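PDB 1KPH: cyclopropane-fatty-acyl-phospholipid synthase 1 from Mycobacterium tuberculosis, which transfers a methylene group from S-adenosyl-L-methionine to a distal double bond of an alpha mycolic acid, turning it into a cyclopropane ring. Local coordinates for residues T30-C35 and E47-K52; G137-F142 and L166-G171; V225-P230 and D279-T284. One frame throughout, in Å; residues are numbered along the deposited sequence.

In the fold
Along the chain the three interactions follow one another in series, and all belong to one Rossmann-like methyltransferase fold. Interaction 1 joins the loop 30-35 to helix 45-57. Interaction 2 ties the loop after strand 132-136 to strand 163-171, and interaction 3 pairs strand 278-286 with the edge strand 221-227. Strands 163-171 and 278-286 are sheet neighbours, so interactions 2 and 3 lie close together, their centres about 11 Å apart; interaction 1 lies about 16 and 15 Å from interactions 2 and 3, centre to centre. Interactions 1 and 2 both touch the cofactor product, the lipid-like amphiphile and the carbonate, so they line the pocket where the reaction probably takes place, while interaction 3 completes the sheet behind it.

Interaction 1 of 3, residues T30-C35 and E47-K52; sequences TQTYSC and EAQIAK. With SAH (S-adenosyl-L-homocysteine), chain F; 10A (didecyl-dimethyl-ammonium), chain G; CO3 (carbonate ion), chain E.
Thr-32 and Gln-49 mark the closest backbone approach, 6.7 Å between their CA atoms, where the irregular segment 30-35 passes helix 45-57. The loop lines the S-adenosyl-homocysteine pocket of this methyltransferase fold, and two helix side chains one turn apart hold it. Gln-49 bends at chi2 and runs alongside Thr-32, its CD against Thr-32 CG2. Its NE2 gives a hydrogen bond to Ser-34 O (2.9 Å), nearly along the C=O axis, with the oxygen in the plane of the amide. A water links the same NE2 to Thr-32 O.

Lys-52 starts with CG anti to the backbone N (chi1 175°), then bends at each later torsion, which curls the ammonium back toward Gln-49. NZ donates to three oxygens: Ser-34 OG at 2.7 Å, Cys-35 O at 2.9 Å and Gln-49 OE1 at 2.9 Å. It approaches Cys-35 O from above the carbonyl plane, 61° out of it. The bond to OE1 also fixes which way the Gln-49 amide is turned, leaving NE2 directed at Ser-34. At the outer end, Thr-30 CG2 packs on Ile-50 CD1, while Thr-30 OG1 is hydrogen-bonded to Asp-28.

Held in this way, the loop presents its other side to the ligands. Tyr-33 N donates to SAH OXT (2.8 Å), and 10A C11, a methyl on the quaternary nitrogen, sits 3.4 Å above the centre of the Tyr-33 ring. One residue past Ser-34, Cys-35 N donates almost straight to carbonate O1, at 2.8 Å.

Interaction 2 of 3, residues G137-F142 and L166-G171; sequences GAFEHF and LHTITG. With SAH (S-adenosyl-L-homocysteine), chain F; 10A (didecyl-dimethyl-ammonium), chain G; CO3 (carbonate ion), chain E.
His-167 O is gripped twice from the loop 137-142: directly by Gly-137 N at 2.9 Å, and through a water that donates to it while accepting from Ala-138 N. The bonds anchor the start of the loop that leaves strand 132-136, the fourth in the parallel part of a Rossmann-like methyltransferase sheet. Gly-137 turns here with positive phi, its CA close to carbonate O3 and its O close to both SAH C5' and 10A C12. Phe-142 turns its ring edge to the adenine, CE1 3.7 Å from SAH C5.

Glu-140 makes the second polar tie. Its chain bends at chi2 (89°) and its carboxyl end passes beside the Thr-168 hydroxyl, bringing OE2 to Ile-169 N at 2.8 Å; the N-H meets this oxygen from above the carboxylate plane. OE2 also lies 3.0 Å from carbonate O3. The Thr-168 hydroxyl is next to the carboxylate but donates to Ile-169 O instead (2.9 Å). At another oxygen of the carbonate, His-167 NE2 donates to O1 at 2.7 Å. The ion is thus lined by both segments, consistent with the role of general base proposed for bicarbonate in cyclopropane synthases.

Away from the ligands the contact is apolar. Leu-166 CD2 lies over one face of the Phe-139 ring in a CH-pi contact, 4.1 Å from its centroid. Phe-139 CB packs against Thr-168, whose OG1 is at the ring edge.

Helix 147-157 flanks this apolar side, with Tyr-147 stacked on Phe-139, and Val-211 of helix 208-217 touches both Phe-139 and Leu-166. Strand 163-171 itself runs between strands 132-136 and 278-286.

Interaction 3 of 3, residues V225-P230 and D279-T284; sequences VQSLQP and DVNQFT
Gln-226 and Gln-282 form an antiparallel hydrogen-bonded pair, Gln-226 N to Gln-282 O at 3.0 Å and Gln-282 N to Gln-226 O at 2.9 Å. This pairing sets the edge strand 221-227 against strand 278-286, which lies antiparallel to its neighbours in the 3-2-1-4-5-7-6 order of a class I methyltransferase. Leu-228 N continues the ladder to Val-280 O (3.0 Å).

Asp-279 OD1 serves two donors. Ser-227 OG reaches its syn lone pair at 2.7 Å, and Val-280 N comes from above the carboxylate plane. Asn-281 ND2 makes weak bonds to Asp-279 OD2 and Thr-170 OG1. The same serine oxygen accepts from Gln-229 N, an ST turn where strand gives way to helix 229-245. The Gln-229 amide is stacked on the Asp-279 carboxylate, planes 29° apart, its NE2 bonded to Ile-278 O.

Beside Ser-227, on the same face of the sheet, Val-225 CG1 lies over the Phe-283 ring, 4.0 Å from its centroid. On the other face, Lys-59 NZ is hydrogen-bonded to OE1 of both Gln-226 and Gln-282, and Gln-282 NE2 to His-167 ND1.

Gln-282 NE2 being an amide donor, ND1 is the acceptor, consistent with His-167 NE2 donating to the carbonate.

Interaction 1 of 3, residues T30-C35 and E47-K52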
loop_
_atom_site.group_PDB
_atom_site.type_symbol
_atom_site.label_atom_id
_atom_site.label_comp_id
_atom_site.label_asym_id
_atom_site.label_seq_id
_atom_site.Cartn_x
_atom_site.Cartn_y
_atom_site.Cartn_z
ATOM N N THR A 30 -13.243 -0.039 5.835
ATOM C CA THR A 30 -12.799 -0.909 4.743
ATOM C C THR A 30 -11.423 -1.486 5.060
ATOM O O THR A 30 -10.925 -2.368 4.353
ATOM C CB THR A 30 -12.687 -0.156 3.396
ATOM O OG1 THR A 30 -11.623 0.800 3.474
ATOM C CG2 THR A 30 -13.995 0.555 3.060
ATOM N N GLN A 31 -10.822 -0.974 6.128
ATOM C CA GLN A 31 -9.498 -1.403 6.573
ATOM C C GLN A 31 -8.439 -1.086 5.529
ATOM O O GLN A 31 -7.460 -1.820 5.382
ATOM C CB GLN A 31 -9.481 -2.905 6.878
ATOM C CG GLN A 31 -10.536 -3.348 7.875
ATOM C CD GLN A 31 -10.564 -2.480 9.117
ATOM O OE1 GLN A 31 -11.601 -1.920 9.472
ATOM N NE2 GLN A 31 -9.424 -2.365 9.786
ATOM N N THR A 32 -8.644 -0.004 4.785
ATOM C CA THR A 32 -7.669 0.401 3.779
ATOM C C THR A 32 -6.489 0.997 4.548
ATOM O O THR A 32 -6.660 1.872 5.402
ATOM C CB THR A 32 -8.260 1.441 2.804
ATOM O OG1 THR A 32 -9.339 0.844 2.071
ATOM C CG2 THR A 32 -7.198 1.916 1.816
ATOM N N TYR A 33 -5.290 0.521 4.240
ATOM C CA TYR A 33 -4.090 0.962 4.943
ATOM C C TYR A 33 -3.099 1.573 3.954
ATOM O O TYR A 33 -2.038 1.013 3.684
ATOM C CB TYR A 33 -3.492 -0.257 5.660
ATOM C CG TYR A 33 -2.507 0.016 6.781
ATOM C CD1 TYR A 33 -2.308 1.301 7.284
ATOM C CD2 TYR A 33 -1.781 -1.032 7.349
ATOM C CE1 TYR A 33 -1.408 1.537 8.331
ATOM C CE2 TYR A 33 -0.881 -0.807 8.393
ATOM C CZ TYR A 33 -0.700 0.477 8.877
ATOM O OH TYR A 33 0.193 0.699 9.906
ATOM N N SER A 34 -3.470 2.732 3.420
ATOM C CA SER A 34 -2.666 3.460 2.450
ATOM C C SER A 34 -3.257 4.862 2.299
ATOM O O SER A 34 -4.338 5.137 2.816
ATOM C CB SER A 34 -2.670 2.725 1.105
ATOM O OG SER A 34 -3.993 2.379 0.703
ATOM N N CYS A 35 -2.547 5.739 1.593
ATOM C CA CYS A 35 -2.989 7.116 1.396
ATOM C C CYS A 35 -4.366 7.261 0.758
ATOM O O CYS A 35 -4.619 6.737 -0.328
ATOM C CB CYS A 35 -1.971 7.876 0.541
ATOM S SG CYS A 35 -2.306 9.652 0.393
ATOM N N GLU A 47 -14.893 7.669 2.550
ATOM C CA GLU A 47 -15.195 8.134 1.199
ATOM C C GLU A 47 -13.902 8.414 0.439
ATOM O O GLU A 47 -13.798 8.112 -0.753
ATOM C CB GLU A 47 -16.043 9.413 1.243
ATOM C CG GLU A 47 -17.381 9.259 1.954
ATOM C CD GLU A 47 -18.160 10.566 2.042
ATOM O OE1 GLU A 47 -17.526 11.646 2.092
ATOM O OE2 GLU A 47 -19.408 10.511 2.082
ATOM N N ALA A 48 -12.922 8.992 1.133
ATOM C CA ALA A 48 -11.635 9.317 0.521
ATOM C C ALA A 48 -10.834 8.063 0.178
ATOM O O ALA A 48 -10.053 8.059 -0.777
ATOM C CB ALA A 48 -10.830 10.226 1.446
ATOM N N GLN A 49 -11.008 7.003 0.961
ATOM C CA GLN A 49 -10.298 5.760 0.683
ATOM C C GLN A 49 -10.932 5.103 -0.541
ATOM O O GLN A 49 -10.237 4.524 -1.376
ATOM C CB GLN A 49 -10.361 4.812 1.889
ATOM C CG GLN A 49 -9.475 5.247 3.055
ATOM C CD GLN A 49 -7.999 5.222 2.691
ATOM O OE1 GLN A 49 -7.640 5.285 1.516
ATOM N NE2 GLN A 49 -7.139 5.143 3.700
ATOM N N ILE A 50 -12.253 5.208 -0.650
ATOM C CA ILE A 50 -12.954 4.627 -1.789
ATOM C C ILE A 50 -12.560 5.399 -3.039
ATOM O O ILE A 50 -12.376 4.815 -4.104
ATOM C CB ILE A 50 -14.488 4.709 -1.623
ATOM C CG1 ILE A 50 -14.936 3.901 -0.402
ATOM C CG2 ILE A 50 -15.177 4.199 -2.889
ATOM C CD1 ILE A 50 -14.777 2.406 -0.543
ATOM N N ALA A 51 -12.424 6.715 -2.896
ATOM C CA ALA A 51 -12.044 7.573 -4.012
ATOM C C ALA A 51 -10.628 7.220 -4.480
ATOM O O ALA A 51 -10.335 7.261 -5.676
ATOM C CB ALA A 51 -12.120 9.047 -3.598
ATOM N N LYS A 52 -9.757 6.883 -3.535
ATOM C CA LYS A 52 -8.388 6.495 -3.869
ATOM C C LYS A 52 -8.454 5.189 -4.658
ATOM O O LYS A 52 -7.781 5.037 -5.680
ATOM C CB LYS A 52 -7.551 6.314 -2.592
ATOM C CG LYS A 52 -6.126 5.778 -2.812
ATOM C CD LYS A 52 -6.086 4.254 -2.878
ATOM C CE LYS A 52 -6.546 3.616 -1.567
ATOM N NZ LYS A 52 -5.783 4.112 -0.379
HETATM N N SAH F . -2.899 -2.627 -0.539
HETATM C CA SAH F . -3.580 -2.634 0.755
HETATM C CB SAH F . -2.612 -3.000 1.900
HETATM C CG SAH F . -1.259 -2.260 1.991
HETATM C C SAH F . -4.226 -1.269 1.050
HETATM O OXT SAH F . -4.990 -1.172 2.026
HETATM C "C5'" SAH F . 1.068 -3.732 2.559
HETATM C "C4'" SAH F . 0.536 -5.037 1.981
HETATM O "O4'" SAH F . 1.414 -5.613 0.976
HETATM C "C3'" SAH F . 0.323 -6.117 3.039
HETATM O "O3'" SAH F . -0.955 -6.764 2.800
HETATM C "C2'" SAH F . 1.487 -7.054 2.829
HETATM O "O2'" SAH F . 1.213 -8.376 3.299
HETATM C "C1'" SAH F . 1.690 -6.985 1.354
HETATM N N9 SAH F . 3.031 -7.394 0.924
HETATM C C8 SAH F . 4.263 -6.999 1.345
HETATM N N7 SAH F . 5.286 -7.543 0.765
HETATM C C5 SAH F . 4.674 -8.400 -0.150
HETATM C C6 SAH F . 5.205 -9.390 -1.212
HETATM N N6 SAH F . 6.513 -9.593 -1.435
HETATM N N1 SAH F . 4.263 -10.075 -1.941
HETATM C C2 SAH F . 2.940 -9.858 -1.705
HETATM N N3 SAH F . 2.360 -9.021 -0.810
HETATM C C4 SAH F . 3.294 -8.319 -0.062
HETATM C C1 10A G . 13.300 4.783 4.859
HETATM C C2 10A G . 12.672 3.437 5.239
HETATM C C3 10A G . 11.200 3.405 4.812
HETATM C C4 10A G . 10.435 2.117 5.150
HETATM C C5 10A G . 8.996 2.300 4.647
HETATM C C6 10A G . 8.033 1.141 4.947
HETATM C C7 10A G . 6.677 1.601 4.388
HETATM C C8 10A G . 5.496 0.679 4.706
HETATM C C9 10A G . 4.219 1.330 4.132
HETATM C C10 10A G . 2.980 0.566 4.600
HETATM N N1 10A G . 1.553 1.098 4.383
HETATM C C11 10A G . 0.631 0.113 5.072
HETATM C C12 10A G . 1.178 1.092 2.923
HETATM C C13 10A G . 1.264 2.521 4.885
HETATM C C14 10A G . 1.506 2.962 6.362
HETATM C C15 10A G . 1.515 4.486 6.636
HETATM C C16 10A G . 2.592 5.367 5.960
HETATM C C17 10A G . 4.027 5.056 6.426
HETATM C C18 10A G . 5.080 5.959 5.769
HETATM C C19 10A G . 6.482 5.606 6.284
HETATM C C20 10A G . 7.511 6.558 5.653
HETATM C C21 10A G . 8.926 6.275 6.165
HETATM C C22 10A G . 9.886 7.272 5.516
HETATM C C CO3 E . 0.861 4.177 0.495
HETATM O O1 CO3 E . -0.269 5.087 0.117
HETATM O O2 CO3 E . 1.185 3.999 1.800
HETATM O O3 CO3 E . 1.568 3.529 -0.477
HETATM O O HOH W 1 -8.103 3.996 6.450
#

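Interaction 2 of 3, residues G137-F142 and L166-G171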
loop_
_atom_site.group_PDB
_atom_site.type_symbol
_atom_site.label_atom_id
_atom_site.label_comp_id
_atom_site.label_asym_id
_atom_site.label_seq_id
_atom_site.Cartn_x
_atom_site.Cartn_y
_atom_site.Cartn_z
ATOM N N GLY A 137 0.881 0.418 -1.823
ATOM C CA GLY A 137 1.605 0.355 -0.568
ATOM C C GLY A 137 2.249 -0.968 -0.210
ATOM O O GLY A 137 2.425 -1.262 0.970
ATOM N N ALA A 138 2.598 -1.773 -1.208
ATOM C CA ALA A 138 3.246 -3.057 -0.946
ATOM C C ALA A 138 4.708 -2.972 -1.383
ATOM O O ALA A 138 5.592 -3.605 -0.796
ATOM C CB ALA A 138 2.536 -4.173 -1.704
ATOM N N PHE A 139 4.946 -2.171 -2.414
ATOM C CA PHE A 139 6.278 -1.972 -2.966
ATOM C C PHE A 139 7.308 -1.681 -1.872
ATOM O O PHE A 139 8.398 -2.252 -1.863
ATOM C CB PHE A 139 6.240 -0.811 -3.967
ATOM C CG PHE A 139 7.351 -0.840 -4.982
ATOM C CD1 PHE A 139 7.437 -1.877 -5.908
ATOM C CD2 PHE A 139 8.297 0.179 -5.028
ATOM C CE1 PHE A 139 8.447 -1.901 -6.867
ATOM C CE2 PHE A 139 9.313 0.167 -5.985
ATOM C CZ PHE A 139 9.386 -0.878 -6.907
ATOM N N GLU A 140 6.953 -0.792 -0.952
ATOM C CA GLU A 140 7.844 -0.406 0.139
ATOM C C GLU A 140 8.368 -1.585 0.965
ATOM O O GLU A 140 9.288 -1.426 1.773
ATOM C CB GLU A 140 7.134 0.595 1.056
ATOM C CG GLU A 140 6.619 1.840 0.325
ATOM C CD GLU A 140 5.206 1.677 -0.221
ATOM O OE1 GLU A 140 4.862 0.574 -0.705
ATOM O OE2 GLU A 140 4.436 2.662 -0.179
ATOM N N HIS A 141 7.788 -2.764 0.759
ATOM C CA HIS A 141 8.201 -3.962 1.489
ATOM C C HIS A 141 9.074 -4.893 0.650
ATOM O O HIS A 141 9.681 -5.825 1.181
ATOM C CB HIS A 141 6.970 -4.746 1.953
ATOM C CG HIS A 141 6.264 -4.139 3.123
ATOM N ND1 HIS A 141 6.808 -4.113 4.388
ATOM C CD2 HIS A 141 5.049 -3.547 3.225
ATOM C CE1 HIS A 141 5.960 -3.534 5.220
ATOM N NE2 HIS A 141 4.884 -3.182 4.538
ATOM N N PHE A 142 9.131 -4.641 -0.654
ATOM C CA PHE A 142 9.898 -5.486 -1.565
ATOM C C PHE A 142 11.413 -5.389 -1.389
ATOM O O PHE A 142 12.111 -6.405 -1.430
ATOM C CB PHE A 142 9.547 -5.154 -3.026
ATOM C CG PHE A 142 8.092 -5.371 -3.385
ATOM C CD1 PHE A 142 7.189 -5.900 -2.463
ATOM C CD2 PHE A 142 7.632 -5.054 -4.659
ATOM C CE1 PHE A 142 5.853 -6.112 -2.809
ATOM C CE2 PHE A 142 6.299 -5.260 -5.014
ATOM C CZ PHE A 142 5.410 -5.791 -4.086
ATOM N N LEU A 166 0.947 1.047 -10.107
ATOM C CA LEU A 166 1.807 0.865 -8.946
ATOM C C LEU A 166 1.737 2.130 -8.110
ATOM O O LEU A 166 2.126 3.207 -8.556
ATOM C CB LEU A 166 3.257 0.604 -9.375
ATOM C CG LEU A 166 4.263 0.470 -8.227
ATOM C CD1 LEU A 166 3.917 -0.755 -7.391
ATOM C CD2 LEU A 166 5.679 0.353 -8.787
ATOM N N HIS A 167 1.237 1.978 -6.891
ATOM C CA HIS A 167 1.072 3.083 -5.963
ATOM C C HIS A 167 2.031 2.849 -4.806
ATOM O O HIS A 167 1.929 1.849 -4.090
ATOM C CB HIS A 167 -0.401 3.116 -5.517
ATOM C CG HIS A 167 -0.700 4.070 -4.403
ATOM N ND1 HIS A 167 -1.844 4.841 -4.381
ATOM C CD2 HIS A 167 -0.067 4.306 -3.230
ATOM C CE1 HIS A 167 -1.903 5.506 -3.241
ATOM N NE2 HIS A 167 -0.837 5.199 -2.523
ATOM N N THR A 168 2.974 3.770 -4.629
ATOM C CA THR A 168 3.965 3.617 -3.575
ATOM C C THR A 168 4.504 4.927 -3.038
ATOM O O THR A 168 4.547 5.935 -3.736
ATOM C CB THR A 168 5.184 2.806 -4.083
ATOM O OG1 THR A 168 6.169 2.706 -3.045
ATOM C CG2 THR A 168 5.815 3.499 -5.288
ATOM N N ILE A 169 4.916 4.894 -1.781
ATOM C CA ILE A 169 5.521 6.047 -1.144
ATOM C C ILE A 169 6.899 6.177 -1.812
ATOM O O ILE A 169 7.478 5.177 -2.246
ATOM C CB ILE A 169 5.689 5.777 0.366
ATOM C CG1 ILE A 169 4.305 5.706 1.021
ATOM C CG2 ILE A 169 6.561 6.845 1.014
ATOM C CD1 ILE A 169 4.289 4.985 2.355
ATOM N N THR A 170 7.407 7.398 -1.929
ATOM C CA THR A 170 8.722 7.612 -2.529
ATOM C C THR A 170 9.517 8.544 -1.629
ATOM O O THR A 170 8.945 9.396 -0.950
ATOM C CB THR A 170 8.620 8.205 -3.958
ATOM O OG1 THR A 170 7.868 9.425 -3.934
ATOM C CG2 THR A 170 7.945 7.212 -4.890
ATOM N N GLY A 171 10.834 8.373 -1.607
ATOM C CA GLY A 171 11.650 9.206 -0.746
ATOM C C GLY A 171 12.867 9.829 -1.393
ATOM O O GLY A 171 13.368 9.349 -2.413
HETATM N N SAH F . -2.899 -2.627 -0.539
HETATM C CA SAH F . -3.580 -2.634 0.755
HETATM C CB SAH F . -2.612 -3.000 1.900
HETATM C CG SAH F . -1.259 -2.260 1.991
HETATM C C SAH F . -4.226 -1.269 1.050
HETATM O OXT SAH F . -4.990 -1.172 2.026
HETATM C "C5'" SAH F . 1.068 -3.732 2.559
HETATM C "C4'" SAH F . 0.536 -5.037 1.981
HETATM O "O4'" SAH F . 1.414 -5.613 0.976
HETATM C "C3'" SAH F . 0.323 -6.117 3.039
HETATM O "O3'" SAH F . -0.955 -6.764 2.800
HETATM C "C2'" SAH F . 1.487 -7.054 2.829
HETATM O "O2'" SAH F . 1.213 -8.376 3.299
HETATM C "C1'" SAH F . 1.690 -6.985 1.354
HETATM N N9 SAH F . 3.031 -7.394 0.924
HETATM C C8 SAH F . 4.263 -6.999 1.345
HETATM N N7 SAH F . 5.286 -7.543 0.765
HETATM C C5 SAH F . 4.674 -8.400 -0.150
HETATM C C6 SAH F . 5.205 -9.390 -1.212
HETATM N N6 SAH F . 6.513 -9.593 -1.435
HETATM N N1 SAH F . 4.263 -10.075 -1.941
HETATM C C2 SAH F . 2.940 -9.858 -1.705
HETATM N N3 SAH F . 2.360 -9.021 -0.810
HETATM C C4 SAH F . 3.294 -8.319 -0.062
HETATM C C1 10A G . 13.300 4.783 4.859
HETATM C C2 10A G . 12.672 3.437 5.239
HETATM C C3 10A G . 11.200 3.405 4.812
HETATM C C4 10A G . 10.435 2.117 5.150
HETATM C C5 10A G . 8.996 2.300 4.647
HETATM C C6 10A G . 8.033 1.141 4.947
HETATM C C7 10A G . 6.677 1.601 4.388
HETATM C C8 10A G . 5.496 0.679 4.706
HETATM C C9 10A G . 4.219 1.330 4.132
HETATM C C10 10A G . 2.980 0.566 4.600
HETATM N N1 10A G . 1.553 1.098 4.383
HETATM C C11 10A G . 0.631 0.113 5.072
HETATM C C12 10A G . 1.178 1.092 2.923
HETATM C C13 10A G . 1.264 2.521 4.885
HETATM C C14 10A G . 1.506 2.962 6.362
HETATM C C15 10A G . 1.515 4.486 6.636
HETATM C C16 10A G . 2.592 5.367 5.960
HETATM C C17 10A G . 4.027 5.056 6.426
HETATM C C18 10A G . 5.080 5.959 5.769
HETATM C C19 10A G . 6.482 5.606 6.284
HETATM C C20 10A G . 7.511 6.558 5.653
HETATM C C21 10A G . 8.926 6.275 6.165
HETATM C C22 10A G . 9.886 7.272 5.516
HETATM C C CO3 E . 0.861 4.177 0.495
HETATM O O1 CO3 E . -0.269 5.087 0.117
HETATM O O2 CO3 E . 1.185 3.999 1.800
HETATM O O3 CO3 E . 1.568 3.529 -0.477
HETATM O O HOH W 2 2.602 -1.125 -4.225
#

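Interaction 3 of 3, residues V225-P230 and D279-T284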
loop_
_atom_site.group_PDB
_atom_site.type_symbol
_atom_site.label_atom_id
_atom_site.label_comp_id
_atom_site.label_asym_id
_atom_site.label_seq_id
_atom_site.Cartn_x
_atom_site.Cartn_y
_atom_site.Cartn_z
ATOM N N VAL A 225 2.465 9.799 -13.627
ATOM C CA VAL A 225 2.908 9.714 -12.245
ATOM C C VAL A 225 2.090 10.781 -11.520
ATOM O O VAL A 225 2.299 11.977 -11.724
ATOM C CB VAL A 225 4.414 10.033 -12.097
ATOM C CG1 VAL A 225 4.860 9.798 -10.655
ATOM C CG2 VAL A 225 5.228 9.165 -13.046
ATOM N N GLN A 226 1.141 10.344 -10.697
ATOM C CA GLN A 226 0.287 11.266 -9.958
ATOM C C GLN A 226 0.646 11.267 -8.481
ATOM O O GLN A 226 0.697 10.214 -7.843
ATOM C CB GLN A 226 -1.178 10.874 -10.129
ATOM C CG GLN A 226 -2.147 11.779 -9.380
ATOM C CD GLN A 226 -3.595 11.452 -9.676
ATOM O OE1 GLN A 226 -3.895 10.493 -10.390
ATOM N NE2 GLN A 226 -4.507 12.246 -9.121
ATOM N N SER A 227 0.893 12.452 -7.938
ATOM C CA SER A 227 1.254 12.574 -6.533
ATOM C C SER A 227 0.040 12.850 -5.652
ATOM O O SER A 227 -0.828 13.643 -6.016
ATOM C CB SER A 227 2.276 13.701 -6.351
ATOM O OG SER A 227 2.574 13.906 -4.982
ATOM N N LEU A 228 -0.005 12.196 -4.493
ATOM C CA LEU A 228 -1.094 12.380 -3.533
ATOM C C LEU A 228 -0.506 12.896 -2.218
ATOM O O LEU A 228 -1.129 12.793 -1.158
ATOM C CB LEU A 228 -1.813 11.051 -3.279
ATOM C CG LEU A 228 -2.442 10.323 -4.466
ATOM C CD1 LEU A 228 -3.257 9.142 -3.944
ATOM C CD2 LEU A 228 -3.329 11.274 -5.253
ATOM N N GLN A 229 0.693 13.461 -2.309
ATOM C CA GLN A 229 1.436 13.975 -1.162
ATOM C C GLN A 229 0.636 14.663 -0.050
ATOM O O GLN A 229 0.662 14.218 1.098
ATOM C CB GLN A 229 2.549 14.906 -1.657
ATOM C CG GLN A 229 3.543 15.329 -0.591
ATOM C CD GLN A 229 4.700 16.121 -1.171
ATOM O OE1 GLN A 229 4.497 17.155 -1.807
ATOM N NE2 GLN A 229 5.922 15.638 -0.958
ATOM N N PRO A 230 -0.084 15.752 -0.368
ATOM C CA PRO A 230 -0.853 16.426 0.687
ATOM C C PRO A 230 -1.955 15.575 1.297
ATOM O O PRO A 230 -2.319 15.755 2.463
ATOM C CB PRO A 230 -1.406 17.656 -0.026
ATOM C CG PRO A 230 -1.617 17.150 -1.422
ATOM C CD PRO A 230 -0.327 16.384 -1.676
ATOM N N ASP A 279 7.029 11.464 -0.322
ATOM C CA ASP A 279 5.931 11.651 -1.261
ATOM C C ASP A 279 5.255 10.295 -1.464
ATOM O O ASP A 279 5.705 9.280 -0.927
ATOM C CB ASP A 279 6.518 12.166 -2.589
ATOM C CG ASP A 279 5.472 12.763 -3.525
ATOM O OD1 ASP A 279 4.262 12.697 -3.235
ATOM O OD2 ASP A 279 5.881 13.305 -4.576
ATOM N N VAL A 280 4.161 10.286 -2.214
ATOM C CA VAL A 280 3.448 9.048 -2.518
ATOM C C VAL A 280 2.919 9.237 -3.933
ATOM O O VAL A 280 2.285 10.249 -4.244
ATOM C CB VAL A 280 2.290 8.772 -1.511
ATOM C CG1 VAL A 280 1.291 9.912 -1.511
ATOM C CG2 VAL A 280 1.607 7.455 -1.862
ATOM N N ASN A 281 3.202 8.273 -4.801
ATOM C CA ASN A 281 2.801 8.395 -6.196
ATOM C C ASN A 281 2.174 7.159 -6.813
ATOM O O ASN A 281 2.489 6.029 -6.436
ATOM C CB ASN A 281 4.020 8.777 -7.044
ATOM C CG ASN A 281 4.538 10.165 -6.737
ATOM O OD1 ASN A 281 4.060 11.152 -7.292
ATOM N ND2 ASN A 281 5.513 10.248 -5.838
ATOM N N GLN A 282 1.286 7.396 -7.773
ATOM C CA GLN A 282 0.645 6.318 -8.511
ATOM C C GLN A 282 1.270 6.327 -9.904
ATOM O O GLN A 282 1.177 7.322 -10.621
ATOM C CB GLN A 282 -0.861 6.541 -8.644
ATOM C CG GLN A 282 -1.621 6.613 -7.340
ATOM C CD GLN A 282 -3.083 6.250 -7.521
ATOM O OE1 GLN A 282 -3.677 6.534 -8.562
ATOM N NE2 GLN A 282 -3.674 5.626 -6.503
ATOM N N PHE A 283 1.911 5.225 -10.276
ATOM C CA PHE A 283 2.547 5.116 -11.582
ATOM C C PHE A 283 1.710 4.235 -12.500
ATOM O O PHE A 283 1.438 3.080 -12.184
ATOM C CB PHE A 283 3.936 4.493 -11.451
ATOM C CG PHE A 283 4.896 5.295 -10.627
ATOM C CD1 PHE A 283 5.828 6.131 -11.236
ATOM C CD2 PHE A 283 4.897 5.191 -9.239
ATOM C CE1 PHE A 283 6.753 6.850 -10.470
ATOM C CE2 PHE A 283 5.812 5.903 -8.467
ATOM C CZ PHE A 283 6.744 6.732 -9.083
ATOM N N THR A 284 1.293 4.786 -13.629
ATOM C CA THR A 284 0.520 4.026 -14.599
ATOM C C THR A 284 1.545 3.369 -15.522
ATOM O O THR A 284 2.135 4.026 -16.379
ATOM C CB THR A 284 -0.412 4.943 -15.421
ATOM O OG1 THR A 284 -1.345 5.584 -14.541
ATOM C CG2 THR A 284 -1.186 4.137 -16.460
#